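Local coordinates for protein PvdO (PDB 5HHA) that takes part in chromophore maturation in the periplasm and may have the oxidase activity of the formylglycine-generating enzyme family, at residues 62-67 with 264-269; 223-228 with 244-249. One frame throughout, in Å; residues are numbered along the deposited sequence. Where two conformers were deposited one is given.

Contact 1 of 2, residues 62-67 with 264-269; sequences QPDEGP and GNRNNA
R266 reaches across to the loop 62-67 and grips the backbone of D64. Its NH1 donates to D64 O over 2.8 Å, with an N-H...O angle of 154°. The carbonyl oxygen sits at the guanidinium edge, close to its plane. R266 CD lies 3.3 Å from D64 O, and the bend at chi3 (78°) turns NE and the guanidinium so that NH1 meets the same oxygen. NH1 also bonds H228 O, and NE forms a salt bridge with E154. The D64 carboxylate lies over the aliphatic part of R266, with OD2 3.7 Å from CB. Its charge is near the guanidinium, but no N-H points at it. Two waters serve this carboxylate instead. Water 1 accepts from R266 N at 2.9 Å and lies within bonding distance of both D64 OD1 and E65 OE2. Water 2 joins D64 OD2 to R266 O, at 2.6 Å from OD2. E65 runs beside G264, its CG 3.4 Å from G264 O. Its OE2 takes Q62 N from above the carboxylate plane, at 3.1 Å, and makes a salt bridge with R262. Its OE1 bonds T54. D64 is thus held by the two waters, and E65 by Q62 N, water 1, R262 and the T54 hydroxyl. This chemistry implies a polar, hydrated join between a loop and segment 264-269, with the buried charges of E65 and R266 probably balanced by R262 and E154.

Contact 2 of 2, residues 223-228 with 244-249; sequences DCWHDH and CELVQI
D223 starts the pairing through its backbone. Its O accepts from Q248 N at 2.9 Å, and the bond is nearly straight, at 168°. V247 CB also lies against this oxygen. The D223 side chain rests its CB on Q248 CG, 3.9 Å away, while its carboxylate turns to the backbone N atoms of E154 and W239. C224 follows, opposite V247 in an antiparallel non-hydrogen-bonded pair. The CA atoms of C224 and V247 are 4.1 Å apart and their side chains diverge. The C224 side chain is tied to C244 by a disulfide, SG to SG 2.0 Å. At W225 the second backbone bond forms: its N donates to L246 O at 3.0 Å, and the donor stands above the carbonyl plane. The indole swings out with CG opposite the backbone N (chi1 171°). W225 and L246 then lie side by side, pointing the same way, with their CB atoms 3.7 Å apart. L246 CD1 comes obliquely to the ring, 4.1 Å from W225 CE3. The amide of Q248 crosses the indole at a slant, near CD1. The bend of the Q248 chain at chi2 (-74°) brings this amide across W225, beside the backbone of H226. H226 directs its CB away from 244-249; its NE2 bonds E241 and its ring stacks on W239. Two backbone bonds flanking one residue pair make a short antiparallel beta ladder. The disulfide closes the loop between its strands, where the chain of this FGE-sulfatase family domain runs on from strand 218-221 alongside strand 247-251.

Contact 1 and contact 2 meet on neighbouring strands of one sheet. Strand 266-269 pairs antiparallel with strand 247-251, through A269 with V247 and N267 with I249. Along the chain, contact 2 is nested inside the loop that contact 1 closes. Their centres are 10 Å apart, each about 15 Å from the centre of the chain. Contact 1 is the more buried, yet it is polar and watery, built on charged side chains. Contact 2 is partly buried and relies on backbone pairing, a covalent link and apolar packing. R266 of contact 1 packs on Q248 of contact 2.

Contact 1 of 2, residues 62-67 with 264-269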
loop_
_atom_site.group_PDB
_atom_site.type_symbol
_atom_site.label_atom_id
_atom_site.label_comp_id
_atom_site.label_asym_id
_atom_site.label_seq_id
_atom_site.Cartn_x
_atom_site.Cartn_y
_atom_site.Cartn_z
ATOM N N GLN A 62 -0.097 -1.565 18.481
ATOM C CA GLN A 62 1.141 -2.269 18.755
ATOM C C GLN A 62 2.236 -1.298 19.164
ATOM O O GLN A 62 2.181 -0.115 18.859
ATOM C CB GLN A 62 1.578 -3.019 17.498
ATOM C CG GLN A 62 0.470 -3.834 16.860
ATOM C CD GLN A 62 0.171 -5.071 17.667
ATOM O OE1 GLN A 62 1.083 -5.798 18.071
ATOM N NE2 GLN A 62 -1.100 -5.327 17.919
ATOM N N PRO A 63 3.253 -1.792 19.885
ATOM C CA PRO A 63 4.215 -0.881 20.518
ATOM C C PRO A 63 5.070 -0.037 19.589
ATOM O O PRO A 63 5.556 1.009 20.030
ATOM C CB PRO A 63 5.073 -1.827 21.372
ATOM C CG PRO A 63 4.224 -3.004 21.605
ATOM C CD PRO A 63 3.333 -3.163 20.428
ATOM N N ASP A 64 5.245 -0.454 18.339
ATOM C CA ASP A 64 6.055 0.325 17.417
ATOM C C ASP A 64 5.322 1.488 16.770
ATOM O O ASP A 64 5.904 2.168 15.911
ATOM C CB ASP A 64 6.690 -0.558 16.332
ATOM C CG ASP A 64 5.685 -1.261 15.421
ATOM O OD1 ASP A 64 4.470 -1.214 15.679
ATOM O OD2 ASP A 64 6.151 -1.871 14.440
ATOM N N GLU A 65 4.082 1.764 17.181
ATOM C CA GLU A 65 3.260 2.802 16.556
ATOM C C GLU A 65 3.384 4.155 17.251
ATOM O O GLU A 65 2.560 5.034 17.074
ATOM C CB GLU A 65 1.807 2.364 16.512
ATOM C CG GLU A 65 1.609 1.128 15.635
ATOM C CD GLU A 65 0.250 0.484 15.760
ATOM O OE1 GLU A 65 -0.734 1.189 16.015
ATOM O OE2 GLU A 65 0.121 -0.731 15.547
ATOM N N GLY A 66 4.445 4.337 18.017
ATOM C CA GLY A 66 4.698 5.609 18.665
ATOM C C GLY A 66 6.158 5.957 18.624
ATOM O O GLY A 66 7.009 5.114 18.343
ATOM N N PRO A 67 6.459 7.208 18.984
ATOM C CA PRO A 67 5.479 8.214 19.422
ATOM C C PRO A 67 4.654 8.799 18.289
ATOM O O PRO A 67 5.100 8.878 17.128
ATOM C CB PRO A 67 6.349 9.317 20.039
ATOM C CG PRO A 67 7.676 9.118 19.398
ATOM C CD PRO A 67 7.839 7.634 19.221
ATOM N N GLY A 264 -2.694 3.010 11.352
ATOM C CA GLY A 264 -1.367 3.088 11.922
ATOM C C GLY A 264 -0.612 1.786 12.072
ATOM O O GLY A 264 0.523 1.794 12.526
ATOM N N ASN A 265 -1.211 0.668 11.684
ATOM C CA ASN A 265 -0.536 -0.623 11.795
ATOM C C ASN A 265 0.741 -0.645 10.974
ATOM O O ASN A 265 0.730 -0.180 9.825
ATOM C CB ASN A 265 -1.473 -1.748 11.341
ATOM C CG ASN A 265 -1.005 -3.145 11.820
ATOM O OD1 ASN A 265 -0.334 -3.873 11.116
ATOM N ND2 ASN A 265 -1.396 -3.495 12.995
ATOM N N ARG A 266 1.799 -1.234 11.513
ATOM C CA ARG A 266 3.086 -1.313 10.829
ATOM C C ARG A 266 3.494 -2.767 10.705
ATOM O O ARG A 266 3.102 -3.604 11.519
ATOM C CB ARG A 266 4.185 -0.574 11.625
ATOM C CG ARG A 266 3.818 0.849 11.973
ATOM C CD ARG A 266 4.902 1.541 12.779
ATOM N NE ARG A 266 5.982 1.953 11.886
ATOM C CZ ARG A 266 7.201 2.312 12.289
ATOM N NH1 ARG A 266 7.515 2.294 13.577
ATOM N NH2 ARG A 266 8.102 2.703 11.400
ATOM N N ASN A 267 4.316 -3.085 9.713
ATOM C CA ASN A 267 4.905 -4.412 9.598
ATOM C C ASN A 267 6.157 -4.283 8.744
ATOM O O ASN A 267 6.487 -3.197 8.280
ATOM C CB ASN A 267 3.874 -5.383 9.001
ATOM C CG ASN A 267 4.120 -6.831 9.419
ATOM O OD1 ASN A 267 5.190 -7.206 9.880
ATOM N ND2 ASN A 267 3.115 -7.656 9.249
ATOM N N ASN A 268 6.860 -5.382 8.551
ATOM C CA ASN A 268 8.143 -5.356 7.852
ATOM C C ASN A 268 8.370 -6.684 7.142
ATOM O O ASN A 268 7.702 -7.665 7.413
ATOM C CB ASN A 268 9.295 -5.029 8.821
ATOM C CG ASN A 268 9.515 -6.107 9.842
ATOM O OD1 ASN A 268 9.128 -5.964 11.011
ATOM N ND2 ASN A 268 10.079 -7.206 9.420
ATOM N N ALA A 269 9.288 -6.679 6.200
ATOM C CA ALA A 269 9.678 -7.883 5.475
ATOM C C ALA A 269 11.127 -7.667 5.037
ATOM O O ALA A 269 11.576 -6.540 4.905
ATOM C CB ALA A 269 8.777 -8.097 4.265
HETATM O O HOH W 1 2.197 -2.005 14.246
HETATM O O HOH W 2 5.172 -4.041 13.388
#

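Contact 2 of 2, residues 223-228 with 244-249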
loop_
_atom_site.group_PDB
_atom_site.type_symbol
_atom_site.label_atom_id
_atom_site.label_comp_id
_atom_site.label_asym_id
_atom_site.label_seq_id
_atom_site.Cartn_x
_atom_site.Cartn_y
_atom_site.Cartn_z
ATOM N N ASP A 223 10.817 2.723 3.091
ATOM C CA ASP A 223 11.553 2.899 4.330
ATOM C C ASP A 223 12.204 1.630 4.828
ATOM O O ASP A 223 11.631 0.542 4.760
ATOM C CB ASP A 223 10.633 3.402 5.461
ATOM C CG ASP A 223 9.903 4.673 5.111
ATOM O OD1 ASP A 223 9.331 4.759 4.011
ATOM O OD2 ASP A 223 9.894 5.596 5.967
ATOM N N CYS A 224 13.392 1.789 5.400
ATOM C CA CYS A 224 13.982 0.733 6.201
ATOM C C CYS A 224 13.239 0.591 7.514
ATOM O O CYS A 224 12.619 1.515 7.977
ATOM C CB CYS A 224 15.459 1.013 6.458
ATOM S SG CYS A 224 16.386 0.976 4.891
ATOM N N TRP A 225 13.323 -0.589 8.103
ATOM C CA TRP A 225 12.571 -0.886 9.316
ATOM C C TRP A 225 13.132 -0.178 10.548
ATOM O O TRP A 225 14.360 -0.128 10.772
ATOM C CB TRP A 225 12.598 -2.399 9.576
ATOM C CG TRP A 225 12.027 -2.768 10.919
ATOM C CD1 TRP A 225 10.726 -2.715 11.284
ATOM C CD2 TRP A 225 12.747 -3.241 12.063
ATOM N NE1 TRP A 225 10.577 -3.116 12.586
ATOM C CE2 TRP A 225 11.807 -3.445 13.089
ATOM C CE3 TRP A 225 14.098 -3.503 12.314
ATOM C CZ2 TRP A 225 12.167 -3.902 14.359
ATOM C CZ3 TRP A 225 14.463 -3.956 13.581
ATOM C CH2 TRP A 225 13.499 -4.161 14.583
ATOM N N HIS A 226 12.222 0.352 11.369
ATOM C CA HIS A 226 12.534 0.839 12.708
ATOM C C HIS A 226 11.402 0.416 13.600
ATOM O O HIS A 226 10.240 0.389 13.198
ATOM C CB HIS A 226 12.707 2.380 12.753
ATOM C CG HIS A 226 13.719 2.891 11.783
ATOM N ND1 HIS A 226 13.440 3.088 10.458
ATOM C CD2 HIS A 226 15.015 3.259 11.950
ATOM C CE1 HIS A 226 14.523 3.493 9.825
ATOM N NE2 HIS A 226 15.488 3.631 10.718
ATOM N N ASP A 227 11.758 0.126 14.842
ATOM C CA ASP A 227 10.851 -0.447 15.823
ATOM C C ASP A 227 10.062 0.603 16.636
ATOM O O ASP A 227 9.524 0.292 17.716
ATOM C CB ASP A 227 11.711 -1.307 16.764
ATOM C CG ASP A 227 10.915 -2.276 17.575
ATOM O OD1 ASP A 227 9.849 -2.754 17.117
ATOM O OD2 ASP A 227 11.398 -2.599 18.681
ATOM N N HIS A 228 9.950 1.812 16.103
ATOM C CA HIS A 228 9.418 2.961 16.823
ATOM C C HIS A 228 9.510 4.137 15.866
ATOM O O HIS A 228 9.960 3.989 14.720
ATOM C CB HIS A 228 10.298 3.201 18.053
ATOM C CG HIS A 228 11.712 3.451 17.668
ATOM N ND1 HIS A 228 12.696 2.481 17.706
ATOM C CD2 HIS A 228 12.281 4.540 17.112
ATOM C CE1 HIS A 228 13.821 2.986 17.226
ATOM N NE2 HIS A 228 13.591 4.229 16.850
ATOM N N CYS A 244 20.080 -2.186 5.250
ATOM C CA CYS A 244 18.811 -2.615 5.847
ATOM C C CYS A 244 18.476 -4.067 5.570
ATOM O O CYS A 244 18.248 -4.461 4.428
ATOM C CB CYS A 244 17.666 -1.766 5.312
ATOM S SG CYS A 244 18.062 -0.043 5.313
ATOM N N GLU A 245 18.369 -4.847 6.635
ATOM C CA GLU A 245 17.962 -6.232 6.518
ATOM C C GLU A 245 16.449 -6.328 6.332
ATOM O O GLU A 245 15.960 -7.285 5.770
ATOM C CB GLU A 245 18.345 -7.012 7.774
ATOM C CG GLU A 245 18.455 -8.524 7.560
ATOM C CD GLU A 245 17.267 -9.300 8.098
ATOM O OE1 GLU A 245 17.197 -9.499 9.337
ATOM O OE2 GLU A 245 16.411 -9.720 7.280
ATOM N N LEU A 246 15.728 -5.324 6.825
ATOM C CA LEU A 246 14.268 -5.313 6.803
ATOM C C LEU A 246 13.789 -3.954 6.344
ATOM O O LEU A 246 14.407 -2.933 6.652
ATOM C CB LEU A 246 13.702 -5.599 8.180
ATOM C CG LEU A 246 14.049 -6.960 8.773
ATOM C CD1 LEU A 246 13.603 -7.023 10.220
ATOM C CD2 LEU A 246 13.407 -8.079 7.982
ATOM N N VAL A 247 12.705 -3.962 5.568
ATOM C CA VAL A 247 12.034 -2.745 5.166
ATOM C C VAL A 247 10.579 -2.791 5.624
ATOM O O VAL A 247 10.068 -3.833 5.992
ATOM C CB VAL A 247 12.102 -2.547 3.632
ATOM C CG1 VAL A 247 13.554 -2.322 3.165
ATOM C CG2 VAL A 247 11.416 -3.687 2.881
ATOM N N GLN A 248 9.926 -1.644 5.623
ATOM C CA GLN A 248 8.532 -1.550 6.047
ATOM C C GLN A 248 7.577 -1.980 4.947
ATOM O O GLN A 248 7.816 -1.746 3.753
ATOM C CB GLN A 248 8.182 -0.100 6.429
ATOM C CG GLN A 248 9.057 0.507 7.504
ATOM C CD GLN A 248 8.836 0.026 8.944
ATOM O OE1 GLN A 248 7.911 -0.720 9.281
ATOM N NE2 GLN A 248 9.692 0.463 9.797
ATOM N N ILE A 249 6.455 -2.560 5.363
ATOM C CA ILE A 249 5.292 -2.782 4.512
ATOM C C ILE A 249 4.078 -2.221 5.255
ATOM O O ILE A 249 4.074 -2.096 6.491
ATOM C CB ILE A 249 5.110 -4.275 4.143
ATOM C CG1 ILE A 249 4.990 -5.131 5.393
ATOM C CG2 ILE A 249 6.268 -4.746 3.284
ATOM C CD1 ILE A 249 4.740 -6.633 5.112
#